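Local coordinates for kojibiose phosphorylase (Gut metagenome, PDB 6W0P), which belongs to glycosyl hydrolase family 65, with an N-terminal domain, a central catalytic domain and a C-terminal domain, at residues R143-D146 with N152-Q155; S121-R126 with D284-N289; G459-D464 with L525-D530; K453-R458 with K494-Y499; G681-K686 with L690-T695. All coordinates share one frame; numbering follows the deposited sequence.

Interaction 1. Residues R143-D146 with N152-Q155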
# COMPACT_ATOMS: atom_id res chain seq x y z
N ARG A 143 -19.12 -24.94 32.44
CA ARG A 143 -18.80 -23.52 32.69
C ARG A 143 -19.90 -22.55 32.23
O ARG A 143 -20.74 -22.88 31.34
CB ARG A 143 -17.41 -23.16 32.16
CG ARG A 143 -17.11 -23.54 30.72
CD ARG A 143 -15.61 -23.54 30.49
NE ARG A 143 -15.28 -23.00 29.17
CZ ARG A 143 -14.13 -23.18 28.51
NH1 ARG A 143 -13.17 -23.91 29.03
NH2 ARG A 143 -13.97 -22.63 27.31
N LEU A 144 -19.84 -21.39 32.87
CA LEU A 144 -20.78 -20.25 32.79
C LEU A 144 -19.96 -18.96 32.83
O LEU A 144 -18.99 -18.88 33.60
CB LEU A 144 -21.69 -20.25 34.02
CG LEU A 144 -22.72 -21.36 34.18
CD1 LEU A 144 -23.30 -21.30 35.58
CD2 LEU A 144 -23.84 -21.25 33.16
N LEU A 145 -20.37 -17.96 32.06
CA LEU A 145 -20.07 -16.54 32.34
C LEU A 145 -21.35 -15.93 32.92
O LEU A 145 -22.42 -16.15 32.34
CB LEU A 145 -19.58 -15.85 31.06
CG LEU A 145 -18.39 -16.51 30.36
CD1 LEU A 145 -17.94 -15.68 29.17
CD2 LEU A 145 -17.22 -16.70 31.31
N ASP A 146 -21.26 -15.26 34.07
CA ASP A 146 -22.42 -14.63 34.75
C ASP A 146 -22.93 -13.49 33.87
O ASP A 146 -22.13 -12.61 33.57
CB ASP A 146 -22.02 -14.11 36.14
CG ASP A 146 -23.19 -13.83 37.07
OD1 ASP A 146 -24.19 -13.21 36.62
OD2 ASP A 146 -23.08 -14.20 38.25
N ASN A 152 -17.79 -12.05 36.96
CA ASN A 152 -17.68 -13.45 37.44
C ASN A 152 -17.80 -14.47 36.31
O ASN A 152 -18.63 -14.28 35.40
CB ASN A 152 -18.74 -13.80 38.47
CG ASN A 152 -18.76 -12.82 39.63
OD1 ASN A 152 -17.75 -12.17 39.89
ND2 ASN A 152 -19.89 -12.74 40.31
N ALA A 153 -17.07 -15.58 36.48
CA ALA A 153 -17.10 -16.82 35.68
C ALA A 153 -17.08 -18.01 36.63
O ALA A 153 -16.46 -17.92 37.70
CB ALA A 153 -15.91 -16.88 34.74
N TYR A 154 -17.72 -19.11 36.26
CA TYR A 154 -17.84 -20.31 37.11
C TYR A 154 -17.45 -21.54 36.31
O TYR A 154 -17.76 -21.64 35.08
CB TYR A 154 -19.27 -20.41 37.63
CG TYR A 154 -19.79 -19.10 38.16
CD1 TYR A 154 -19.18 -18.48 39.23
CD2 TYR A 154 -20.89 -18.48 37.58
CE1 TYR A 154 -19.64 -17.27 39.72
CE2 TYR A 154 -21.36 -17.27 38.06
CZ TYR A 154 -20.76 -16.67 39.15
OH TYR A 154 -21.22 -15.47 39.60
N GLN A 155 -16.83 -22.49 36.99
CA GLN A 155 -16.41 -23.77 36.39
C GLN A 155 -16.69 -24.86 37.41
O GLN A 155 -16.41 -24.64 38.59
CB GLN A 155 -14.93 -23.74 36.03
CG GLN A 155 -14.44 -24.98 35.30
CD GLN A 155 -12.96 -24.88 35.05
OE1 GLN A 155 -12.19 -24.58 35.95
NE2 GLN A 155 -12.57 -25.11 33.80

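Interaction 2. Residues S121-R126 with D284-N289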
# COMPACT_ATOMS: atom_id res chain seq x y z
N SER A 121 -29.45 -21.06 29.02
CA SER A 121 -28.68 -20.82 30.27
C SER A 121 -27.27 -20.31 29.97
O SER A 121 -26.70 -19.59 30.82
CB SER A 121 -28.63 -22.06 31.12
OG SER A 121 -27.86 -23.09 30.51
N GLY A 122 -26.73 -20.61 28.81
CA GLY A 122 -25.32 -20.34 28.51
C GLY A 122 -24.46 -21.36 29.23
O GLY A 122 -23.29 -21.08 29.41
N LEU A 123 -25.04 -22.49 29.64
CA LEU A 123 -24.30 -23.62 30.23
C LEU A 123 -23.51 -24.28 29.10
O LEU A 123 -24.12 -24.68 28.06
CB LEU A 123 -25.23 -24.62 30.91
CG LEU A 123 -24.49 -25.87 31.42
CD1 LEU A 123 -23.43 -25.45 32.41
CD2 LEU A 123 -25.43 -26.88 32.06
N TYR A 124 -22.20 -24.32 29.25
CA TYR A 124 -21.28 -25.00 28.32
C TYR A 124 -20.73 -26.22 29.07
O TYR A 124 -20.13 -26.04 30.15
CB TYR A 124 -20.22 -24.04 27.79
CG TYR A 124 -19.18 -24.74 26.96
CD1 TYR A 124 -19.55 -25.44 25.83
CD2 TYR A 124 -17.85 -24.79 27.34
CE1 TYR A 124 -18.63 -26.14 25.07
CE2 TYR A 124 -16.92 -25.50 26.61
CZ TYR A 124 -17.31 -26.18 25.47
OH TYR A 124 -16.41 -26.90 24.73
N GLN A 125 -20.99 -27.41 28.54
CA GLN A 125 -20.74 -28.70 29.21
C GLN A 125 -20.00 -29.60 28.23
O GLN A 125 -20.44 -29.71 27.06
CB GLN A 125 -22.05 -29.33 29.67
CG GLN A 125 -21.92 -30.14 30.95
CD GLN A 125 -23.23 -30.77 31.35
OE1 GLN A 125 -23.77 -31.62 30.63
NE2 GLN A 125 -23.75 -30.37 32.50
N ARG A 126 -18.93 -30.21 28.70
CA ARG A 126 -18.15 -31.20 27.94
C ARG A 126 -18.04 -32.44 28.82
O ARG A 126 -17.62 -32.28 29.99
CB ARG A 126 -16.81 -30.59 27.52
CG ARG A 126 -16.20 -31.21 26.27
CD ARG A 126 -15.02 -30.40 25.76
NE ARG A 126 -14.21 -29.91 26.87
CZ ARG A 126 -13.01 -30.38 27.23
NH1 ARG A 126 -12.44 -31.37 26.57
NH2 ARG A 126 -12.39 -29.85 28.27
N ASP A 284 -27.15 -23.29 41.10
CA ASP A 284 -27.95 -22.06 41.37
C ASP A 284 -27.51 -20.94 40.43
O ASP A 284 -28.36 -20.09 40.08
CB ASP A 284 -27.85 -21.64 42.84
CG ASP A 284 -28.86 -22.34 43.74
OD1 ASP A 284 -29.70 -23.15 43.22
OD2 ASP A 284 -28.84 -22.06 44.95
N LEU A 285 -26.25 -20.94 40.00
CA LEU A 285 -25.72 -19.93 39.05
C LEU A 285 -26.19 -20.25 37.62
O LEU A 285 -26.35 -19.31 36.83
CB LEU A 285 -24.20 -19.87 39.20
CG LEU A 285 -23.78 -19.32 40.55
CD1 LEU A 285 -22.32 -19.55 40.84
CD2 LEU A 285 -24.13 -17.84 40.64
N VAL A 286 -26.44 -21.51 37.30
CA VAL A 286 -27.09 -21.89 36.01
C VAL A 286 -28.51 -21.29 36.01
O VAL A 286 -28.87 -20.68 35.01
CB VAL A 286 -27.11 -23.42 35.78
CG1 VAL A 286 -27.80 -23.76 34.46
CG2 VAL A 286 -25.72 -24.03 35.83
N LYS A 287 -29.25 -21.45 37.11
CA LYS A 287 -30.63 -20.91 37.25
C LYS A 287 -30.59 -19.38 37.12
O LYS A 287 -31.45 -18.85 36.42
CB LYS A 287 -31.28 -21.31 38.57
CG LYS A 287 -31.66 -22.78 38.66
CD LYS A 287 -32.27 -23.14 39.99
CE LYS A 287 -32.57 -24.62 40.13
NZ LYS A 287 -33.59 -24.86 41.18
N LYS A 288 -29.60 -18.73 37.71
CA LYS A 288 -29.42 -17.26 37.63
C LYS A 288 -29.22 -16.84 36.17
O LYS A 288 -29.92 -15.91 35.72
CB LYS A 288 -28.25 -16.82 38.51
CG LYS A 288 -28.02 -15.32 38.57
CD LYS A 288 -26.78 -15.00 39.36
CE LYS A 288 -26.58 -13.52 39.58
NZ LYS A 288 -25.14 -13.22 39.77
N ASN A 289 -28.37 -17.56 35.43
CA ASN A 289 -28.13 -17.24 34.01
C ASN A 289 -29.41 -17.48 33.22
O ASN A 289 -29.72 -16.70 32.32
CB ASN A 289 -26.95 -18.01 33.42
CG ASN A 289 -25.75 -17.13 33.18
OD1 ASN A 289 -25.58 -16.12 33.86
ND2 ASN A 289 -24.93 -17.51 32.23

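Interaction 3. Residues G459-D464 with L525-D530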
# COMPACT_ATOMS: atom_id res chain seq x y z
N GLY A 459 -15.50 17.12 2.37
CA GLY A 459 -16.29 17.49 1.18
C GLY A 459 -15.72 18.74 0.55
O GLY A 459 -15.21 19.59 1.28
N GLN A 460 -15.76 18.85 -0.78
CA GLN A 460 -15.23 20.03 -1.51
C GLN A 460 -16.25 20.49 -2.56
O GLN A 460 -17.06 19.65 -3.05
CB GLN A 460 -13.91 19.71 -2.21
CG GLN A 460 -12.82 19.16 -1.29
CD GLN A 460 -11.65 18.61 -2.08
OE1 GLN A 460 -10.64 19.29 -2.24
NE2 GLN A 460 -11.79 17.39 -2.61
N TYR A 461 -16.16 21.77 -2.94
CA TYR A 461 -16.85 22.31 -4.13
C TYR A 461 -16.03 21.90 -5.35
O TYR A 461 -14.79 21.80 -5.24
CB TYR A 461 -17.00 23.83 -4.06
CG TYR A 461 -17.98 24.32 -3.03
CD1 TYR A 461 -19.33 24.39 -3.31
CD2 TYR A 461 -17.55 24.74 -1.78
CE1 TYR A 461 -20.24 24.85 -2.36
CE2 TYR A 461 -18.44 25.21 -0.83
CZ TYR A 461 -19.79 25.27 -1.12
OH TYR A 461 -20.67 25.74 -0.18
N ASN A 462 -16.72 21.69 -6.47
CA ASN A 462 -16.14 21.47 -7.82
C ASN A 462 -15.39 22.74 -8.29
O ASN A 462 -15.33 23.74 -7.50
CB ASN A 462 -17.22 21.06 -8.83
CG ASN A 462 -18.09 22.22 -9.28
OD1 ASN A 462 -18.45 23.08 -8.47
ND2 ASN A 462 -18.42 22.25 -10.57
N GLN A 463 -14.85 22.70 -9.51
CA GLN A 463 -13.93 23.71 -10.08
C GLN A 463 -14.59 25.10 -9.99
O GLN A 463 -13.96 25.98 -9.39
CB GLN A 463 -13.53 23.30 -11.51
CG GLN A 463 -12.66 24.32 -12.25
CD GLN A 463 -11.17 24.25 -12.02
OE1 GLN A 463 -10.44 25.20 -12.33
NE2 GLN A 463 -10.68 23.13 -11.50
N ASP A 464 -15.82 25.28 -10.49
CA ASP A 464 -16.52 26.60 -10.54
C ASP A 464 -17.45 26.78 -9.33
O ASP A 464 -18.20 27.74 -9.34
CB ASP A 464 -17.29 26.80 -11.85
CG ASP A 464 -18.45 25.84 -12.05
OD1 ASP A 464 -18.82 25.15 -11.07
OD2 ASP A 464 -18.98 25.79 -13.18
N LEU A 525 -22.93 27.19 9.31
CA LEU A 525 -24.36 26.83 9.04
C LEU A 525 -24.77 27.26 7.64
O LEU A 525 -25.58 26.54 7.04
CB LEU A 525 -25.28 27.46 10.08
CG LEU A 525 -25.44 26.62 11.34
CD1 LEU A 525 -25.65 27.50 12.57
CD2 LEU A 525 -26.58 25.62 11.17
N ALA A 526 -24.27 28.41 7.16
CA ALA A 526 -24.55 28.90 5.79
C ALA A 526 -23.84 27.98 4.80
O ALA A 526 -24.45 27.64 3.76
CB ALA A 526 -24.13 30.34 5.63
N LYS A 527 -22.60 27.58 5.10
CA LYS A 527 -21.88 26.60 4.25
C LYS A 527 -22.70 25.30 4.23
O LYS A 527 -22.96 24.79 3.14
CB LYS A 527 -20.43 26.36 4.68
CG LYS A 527 -19.66 25.48 3.70
CD LYS A 527 -18.29 25.03 4.12
CE LYS A 527 -17.67 24.22 3.01
NZ LYS A 527 -16.32 23.74 3.37
N MET A 528 -23.15 24.83 5.39
CA MET A 528 -23.87 23.53 5.50
C MET A 528 -25.11 23.58 4.62
O MET A 528 -25.33 22.61 3.87
CB MET A 528 -24.27 23.17 6.92
CG MET A 528 -24.79 21.75 7.02
SD MET A 528 -24.94 21.14 8.70
CE MET A 528 -26.43 21.97 9.23
N LYS A 529 -25.89 24.67 4.69
CA LYS A 529 -27.09 24.85 3.84
C LYS A 529 -26.69 24.84 2.36
O LYS A 529 -27.36 24.15 1.58
CB LYS A 529 -27.86 26.13 4.18
CG LYS A 529 -28.88 25.99 5.31
CD LYS A 529 -29.41 27.34 5.83
CE LYS A 529 -30.20 27.21 7.12
NZ LYS A 529 -31.42 26.40 6.93
N ASP A 530 -25.66 25.59 1.98
CA ASP A 530 -25.26 25.68 0.56
C ASP A 530 -24.74 24.30 0.10
O ASP A 530 -25.09 23.91 -1.03
CB ASP A 530 -24.28 26.83 0.30
CG ASP A 530 -23.95 27.00 -1.18
OD1 ASP A 530 -24.90 27.23 -1.98
OD2 ASP A 530 -22.74 26.86 -1.55
O HOH W 1 -14.99 22.28 1.53

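Interaction 4. Residues K453-R458 with K494-Y499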
# COMPACT_ATOMS: atom_id res chain seq x y z
N LYS A 453 -19.20 18.90 10.64
CA LYS A 453 -17.93 19.67 10.45
C LYS A 453 -16.93 18.87 9.60
O LYS A 453 -16.32 19.45 8.67
CB LYS A 453 -17.31 20.00 11.80
CG LYS A 453 -17.87 21.24 12.46
CD LYS A 453 -17.40 21.44 13.88
CE LYS A 453 -15.90 21.60 14.06
NZ LYS A 453 -15.50 21.26 15.45
N PHE A 454 -16.73 17.58 9.90
CA PHE A 454 -15.82 16.72 9.11
C PHE A 454 -16.32 16.63 7.66
O PHE A 454 -15.53 16.84 6.75
CB PHE A 454 -15.69 15.34 9.74
CG PHE A 454 -15.03 14.34 8.83
CD1 PHE A 454 -13.73 14.55 8.41
CD2 PHE A 454 -15.70 13.20 8.42
CE1 PHE A 454 -13.11 13.63 7.57
CE2 PHE A 454 -15.08 12.29 7.58
CZ PHE A 454 -13.78 12.50 7.17
N LEU A 455 -17.62 16.38 7.48
CA LEU A 455 -18.21 16.15 6.13
C LEU A 455 -18.05 17.43 5.30
O LEU A 455 -17.81 17.30 4.09
CB LEU A 455 -19.67 15.73 6.27
CG LEU A 455 -19.90 14.31 6.78
CD1 LEU A 455 -21.39 13.98 6.80
CD2 LEU A 455 -19.15 13.28 5.94
N LEU A 456 -18.17 18.60 5.93
CA LEU A 456 -18.10 19.94 5.26
C LEU A 456 -16.65 20.31 4.92
O LEU A 456 -16.48 21.07 3.97
CB LEU A 456 -18.71 21.01 6.16
CG LEU A 456 -20.24 21.06 6.15
CD1 LEU A 456 -20.76 21.93 7.28
CD2 LEU A 456 -20.75 21.56 4.81
N SER A 457 -15.67 19.82 5.68
CA SER A 457 -14.23 20.07 5.44
C SER A 457 -13.62 19.05 4.47
O SER A 457 -12.74 19.44 3.71
CB SER A 457 -13.47 20.09 6.73
OG SER A 457 -13.81 19.00 7.54
N ARG A 458 -14.02 17.78 4.53
CA ARG A 458 -13.46 16.72 3.65
C ARG A 458 -14.21 16.79 2.31
O ARG A 458 -13.60 16.52 1.25
CB ARG A 458 -13.57 15.34 4.32
CG ARG A 458 -13.13 14.16 3.44
CD ARG A 458 -11.75 14.39 2.84
NE ARG A 458 -11.25 13.28 2.04
CZ ARG A 458 -11.61 13.00 0.80
NH1 ARG A 458 -12.49 13.74 0.15
NH2 ARG A 458 -11.05 11.97 0.18
N LYS A 494 -25.66 14.45 2.90
CA LYS A 494 -26.83 15.35 2.75
C LYS A 494 -27.86 15.01 3.82
O LYS A 494 -28.36 15.96 4.46
CB LYS A 494 -27.39 15.26 1.33
CG LYS A 494 -28.48 16.27 1.03
CD LYS A 494 -29.04 16.22 -0.39
CE LYS A 494 -30.15 17.23 -0.58
NZ LYS A 494 -30.33 17.57 -2.01
N LYS A 495 -28.11 13.72 4.10
CA LYS A 495 -29.04 13.31 5.18
C LYS A 495 -28.51 13.78 6.54
O LYS A 495 -29.33 14.20 7.37
CB LYS A 495 -29.30 11.80 5.20
CG LYS A 495 -30.23 11.28 4.12
CD LYS A 495 -31.66 11.76 4.29
CE LYS A 495 -32.64 10.89 3.53
NZ LYS A 495 -34.00 11.48 3.54
N CYS A 496 -27.21 13.71 6.78
CA CYS A 496 -26.61 14.22 8.03
C CYS A 496 -26.89 15.73 8.16
O CYS A 496 -27.37 16.16 9.22
CB CYS A 496 -25.11 13.98 8.09
SG CYS A 496 -24.47 14.30 9.75
N PHE A 497 -26.66 16.49 7.09
CA PHE A 497 -26.79 17.97 7.10
C PHE A 497 -28.24 18.35 7.42
O PHE A 497 -28.44 19.23 8.26
CB PHE A 497 -26.35 18.58 5.76
CG PHE A 497 -24.89 18.41 5.45
CD1 PHE A 497 -23.96 18.26 6.46
CD2 PHE A 497 -24.45 18.42 4.13
CE1 PHE A 497 -22.62 18.10 6.17
CE2 PHE A 497 -23.11 18.26 3.84
CZ PHE A 497 -22.19 18.12 4.86
N GLN A 498 -29.20 17.68 6.78
CA GLN A 498 -30.64 18.01 6.92
C GLN A 498 -31.12 17.62 8.32
O GLN A 498 -31.88 18.39 8.91
CB GLN A 498 -31.44 17.36 5.81
CG GLN A 498 -31.12 17.93 4.44
CD GLN A 498 -31.84 17.15 3.36
OE1 GLN A 498 -32.07 15.95 3.50
NE2 GLN A 498 -32.18 17.83 2.28
N TYR A 499 -30.63 16.52 8.90
CA TYR A 499 -31.03 16.14 10.28
C TYR A 499 -30.51 17.20 11.28
O TYR A 499 -31.27 17.59 12.18
CB TYR A 499 -30.55 14.74 10.66
CG TYR A 499 -31.15 14.20 11.93
CD1 TYR A 499 -32.53 14.18 12.13
CD2 TYR A 499 -30.35 13.71 12.94
CE1 TYR A 499 -33.09 13.68 13.29
CE2 TYR A 499 -30.89 13.20 14.11
CZ TYR A 499 -32.26 13.19 14.29
OH TYR A 499 -32.79 12.69 15.45

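Interaction 5. Residues G681-K686 with L690-T695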
# COMPACT_ATOMS: atom_id res chain seq x y z
N GLY A 681 -40.97 -10.18 7.45
CA GLY A 681 -41.95 -9.43 8.27
C GLY A 681 -42.33 -8.09 7.64
O GLY A 681 -43.43 -7.60 7.95
N GLY A 682 -41.47 -7.51 6.80
CA GLY A 682 -41.68 -6.18 6.20
C GLY A 682 -41.76 -5.07 7.24
O GLY A 682 -42.39 -4.06 6.97
N LEU A 683 -41.10 -5.22 8.38
CA LEU A 683 -41.11 -4.16 9.42
C LEU A 683 -40.55 -2.84 8.86
O LEU A 683 -39.52 -2.85 8.16
CB LEU A 683 -40.31 -4.63 10.64
CG LEU A 683 -40.06 -3.55 11.68
CD1 LEU A 683 -41.34 -3.17 12.38
CD2 LEU A 683 -39.02 -4.01 12.68
N MET A 684 -41.24 -1.75 9.14
CA MET A 684 -40.83 -0.37 8.78
C MET A 684 -41.61 0.61 9.65
O MET A 684 -42.85 0.43 9.82
CB MET A 684 -41.09 -0.14 7.28
CG MET A 684 -40.72 1.23 6.76
SD MET A 684 -41.13 1.45 4.97
CE MET A 684 -42.92 1.45 4.98
N ILE A 685 -40.93 1.60 10.21
CA ILE A 685 -41.56 2.77 10.89
C ILE A 685 -41.69 3.90 9.87
O ILE A 685 -40.67 4.38 9.39
CB ILE A 685 -40.76 3.22 12.13
CG1 ILE A 685 -40.38 2.05 13.03
CG2 ILE A 685 -41.50 4.32 12.88
CD1 ILE A 685 -41.55 1.30 13.62
N LYS A 686 -42.91 4.33 9.57
CA LYS A 686 -43.19 5.48 8.67
C LYS A 686 -44.12 6.46 9.40
O LYS A 686 -45.15 5.99 9.95
CB LYS A 686 -43.82 5.00 7.36
CG LYS A 686 -43.76 6.01 6.23
CD LYS A 686 -44.33 5.48 4.91
CE LYS A 686 -44.24 6.50 3.79
NZ LYS A 686 -45.25 6.26 2.73
N LEU A 690 -45.83 2.03 13.14
CA LEU A 690 -45.25 0.72 12.79
C LEU A 690 -46.05 0.10 11.64
O LEU A 690 -47.29 -0.02 11.78
CB LEU A 690 -45.25 -0.18 14.03
CG LEU A 690 -44.54 -1.52 13.86
CD1 LEU A 690 -43.60 -1.78 15.03
CD2 LEU A 690 -45.54 -2.65 13.73
N ASN A 691 -45.34 -0.29 10.58
CA ASN A 691 -45.86 -1.01 9.40
C ASN A 691 -45.31 -2.44 9.39
O ASN A 691 -44.13 -2.65 9.73
CB ASN A 691 -45.47 -0.32 8.08
CG ASN A 691 -46.20 0.98 7.80
OD1 ASN A 691 -46.88 1.07 6.79
ND2 ASN A 691 -46.06 1.97 8.67
N LEU A 692 -46.16 -3.38 8.96
CA LEU A 692 -45.80 -4.79 8.64
C LEU A 692 -46.39 -5.14 7.28
O LEU A 692 -47.48 -4.63 6.99
CB LEU A 692 -46.37 -5.72 9.72
CG LEU A 692 -45.85 -5.51 11.14
CD1 LEU A 692 -46.61 -6.39 12.13
CD2 LEU A 692 -44.36 -5.81 11.21
N THR A 693 -45.65 -5.92 6.48
CA THR A 693 -46.11 -6.54 5.20
C THR A 693 -45.59 -7.97 5.16
O THR A 693 -44.66 -8.27 4.42
CB THR A 693 -45.60 -5.78 3.97
OG1 THR A 693 -45.92 -4.41 4.16
CG2 THR A 693 -46.22 -6.27 2.68
N PRO A 694 -46.12 -8.86 6.02
CA PRO A 694 -45.57 -10.20 6.14
C PRO A 694 -45.74 -11.06 4.87
O PRO A 694 -46.83 -11.14 4.32
CB PRO A 694 -46.31 -10.78 7.35
CG PRO A 694 -46.76 -9.56 8.12
CD PRO A 694 -47.13 -8.57 7.03
N THR A 695 -44.63 -11.65 4.43
CA THR A 695 -44.55 -12.58 3.27
C THR A 695 -43.98 -13.91 3.76
O THR A 695 -43.52 -13.97 4.91
CB THR A 695 -43.75 -11.95 2.13
OG1 THR A 695 -42.51 -11.48 2.65
CG2 THR A 695 -44.49 -10.81 1.46

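Interaction 1. Residues R143-D146 with N152-Q155
Strands 143-145 and 152-155 run antiparallel, their axes 4.7 Å apart at closest approach and their directions 172° apart. Leu144 and Tyr154 form the hydrogen-bonded pair: Leu144 N gives to Tyr154 O at 3.0 Å, and Tyr154 N gives to Leu144 O at 3.0 Å. Further along, Asp146 N bonds Asn152 O at 3.1 Å. On one face, Leu145 CD2 touches Ala153 CB at 3.7 Å. On the other, the edge of the Tyr154 ring passes Leu144, with CD2 4.1 Å from Leu144 CB. The Tyr154 hydroxyl then donates to Asp146 OD2 at 2.6 Å. It meets the anti lone pair of that oxygen, in the plane of the ring, while carboxylate and ring are turned 58° apart. Asp146 reaches it with CG anti to the backbone N (chi1 -163°). Asn152 ND2 also gives to Tyr154 OH at 3.1 Å, so the hydroxyl is held from two residues. Asn152 OD1 is bound to Thr252. Lys288 forms a salt bridge with Asp146 OD2. The hairpin belongs to the large antiparallel sheet of the N-terminal domain. Strands 123-132 and 245-256 flank it there, and helix 282-300 packs on Leu144 and Tyr154.

Interaction 2. Residues S121-R126 with D284-N289
Asn289 on helix 282-300 reaches the backbone of Ser121, on the chain leading to strand 123-132. Asn289 CB already lies close to Ser121 O, at 3.1 Å. Asn289 CG comes next, 3.5 Å from Ser121 O. At the tip, Asn289 ND2 donates to Ser121 O at 3.1 Å, with an N-H...O angle of 145°. The carbonyl points almost straight at the nitrogen (C=O...N 164°), and its oxygen lies in the plane of the Asn289 amide. A chi1 of -108°, away from a staggered value, lays the side chain along this oxygen. The amide has further partners that fix its rotation: ND2 also gives to Leu145 O, and OD1 accepts from Met147 N. One helical turn earlier, Val286 adds the apolar part, with CG1 3.8 Å from Ser121 CB. Val286 CG2 is farther off, 4.4 Å from Leu123 CD1. Ser121 OG accepts from Leu123 N at 3.0 Å, an ST turn in this part of the chain. The helix thus lies against strand 123-132 and the end of strand 135-145. Val286 also packs on Leu144 of that second strand, while Leu123 touches Phe282 of the helix.

Interaction 3. Residues G459-D464 with L525-D530
Tyr461 and Asp530 join a small two-stranded antiparallel sheet, strands 460-461 and 468-469, to helix 522-534 at the surface of the central catalytic domain. The direct polar link is one bond: Tyr461 OH donates to Asp530 OD2 at 2.7 Å. The carboxylate oxygen lies at the ring edge, near its plane, and uses its anti lone pair. Ring and carboxylate planes are 28° apart. Asp530 CG is anti to the backbone N (chi1 -176°), which brings the carboxylate out toward the tyrosine.

The packing is thin. Lys527 runs extended past Tyr461 in the opposite direction, with CE 4.0 Å from Tyr461 CE2 and CG 4.0 Å from Tyr461 OH. Phe468, on the partner strand, meets the Tyr461 ring edge-to-face.

Hydrogen bonds within segment 459-464 and to the second subunit form another group. Asn462 ND2 gives to Asp464 OD1 at 3.0 Å, meeting it from above the carboxylate plane. The same ND2 bonds Asp554 of the second subunit. Gln460 and Gln463 also bond to that subunit, so segment 459-464 lies at the interface with the second subunit.

The last group is water-mediated. Lys527 NZ, which also bonds Leu456 O, gives to a water 2.7 Å away, and that water donates to Gly459 O at 2.7 Å.

Interaction 4. Residues K453-R458 with K494-Y499
Ser457, which follows the Leu455-Leu456 pair that meets Phe497 across the contact, has an OG gripped by several groups. Ser457 OG lies 2.8 Å from Lys453 O and 2.9 Å from Phe454 O, and accepts from Ile392 N. This ties the last turn of helix 437-458 to a neighbouring loop. The contact itself is apolar helix packing in the central catalytic domain, which in this family is an (alpha/alpha)6 barrel. The segments of helices 437-458 and 487-504 cross at -132°, with their axes 10.5 Å apart. No hydrogen bond joins the two segments.

Phe497 has the largest share of the buried surface. Its CG is anti to the carbonyl carbon (chi1 -66°), and the far end of the ring points between two leucines. Phe497 CZ lies 3.7 Å from Leu455 CB and 3.7 Å from Leu456 CD2. Both leucines come at the ring obliquely. Leu456 uses CG as well, 3.8 Å from Phe497 CE1, so that the branch point and one methyl both bear on the ring. Leu455 divides its contacts: CB serves Phe497, while its end turns to Cys496.

All four of these side chains are buried. Helix 522-534 covers one side through Met528, which touches both Leu456 and Phe497. On helix 418-434, Phe424 packs on Cys496. Where Leu455 faces the cysteine, the methyl CD1 rests 3.9 Å from Cys496 CB.

Interaction 5. Residues G681-K686 with L690-T695
Asn691 pairs with Met684 through two backbone bonds. Asn691 N gives to Met684 O at 2.7 Å, and Met684 N gives to Asn691 O at 3.1 Å. The Asn691 side chain lies beside Met684 on the same face of the sheet. Asn691 CB is 3.2 Å from Met684 O, and Asn691 ND2 passes 4.0 Å from Lys686 CB. That ND2 also makes a weak hydrogen bond to Ile689 O.

Gly681 is covered by Leu692 and Pro694 and by the backbone of Thr693. Gly681 O accepts from Thr693 N at 3.1 Å. Leu692 CD2 and the Pro694 ring carbons CG and CD close round the same oxygen. Gly682, next along, leaves the helix with positive phi.

These segments form a beta hairpin, strands 684-686 and 689-692, that directly follows helix 666-680. It is the edge pair of a mixed four-stranded sheet in the C-terminal region, with strand 733-737 running parallel to 689-692.

Leu690 fills the face opposite Asn691. Leu690 CD1 meets Leu683 CD1 at 3.7 Å, the two side chains crossing at about a right angle. Ile685 comes from the strand just after Leu683, and its CD1 is 4.0 Å from Leu690 CD1. Phe709 and Leu714 of the five-stranded sheet also touch Leu690.

Overall arrangement
From the N terminus, interaction 2 opens first, at 121-126. Before it closes at 284-289, interaction 1 closes its own short hairpin, so the small loop sits within the large one. The two touch: their strands lie in one sheet, and helix 282-300 of interaction 2 packs on interaction 1. Interactions 4 and 3 follow, with alternating segments: 453-458, 459-464, 494-499, 525-530. They cross and adjoin, tying three helices of the catalytic domain to a strand near the second subunit. Their centres lie 46 to 58 Å from those of interactions 1 and 2, across the chain's centre. Interaction 5 closes last, as a C-terminal hairpin with its nearest atoms about 11 Å from interaction 4.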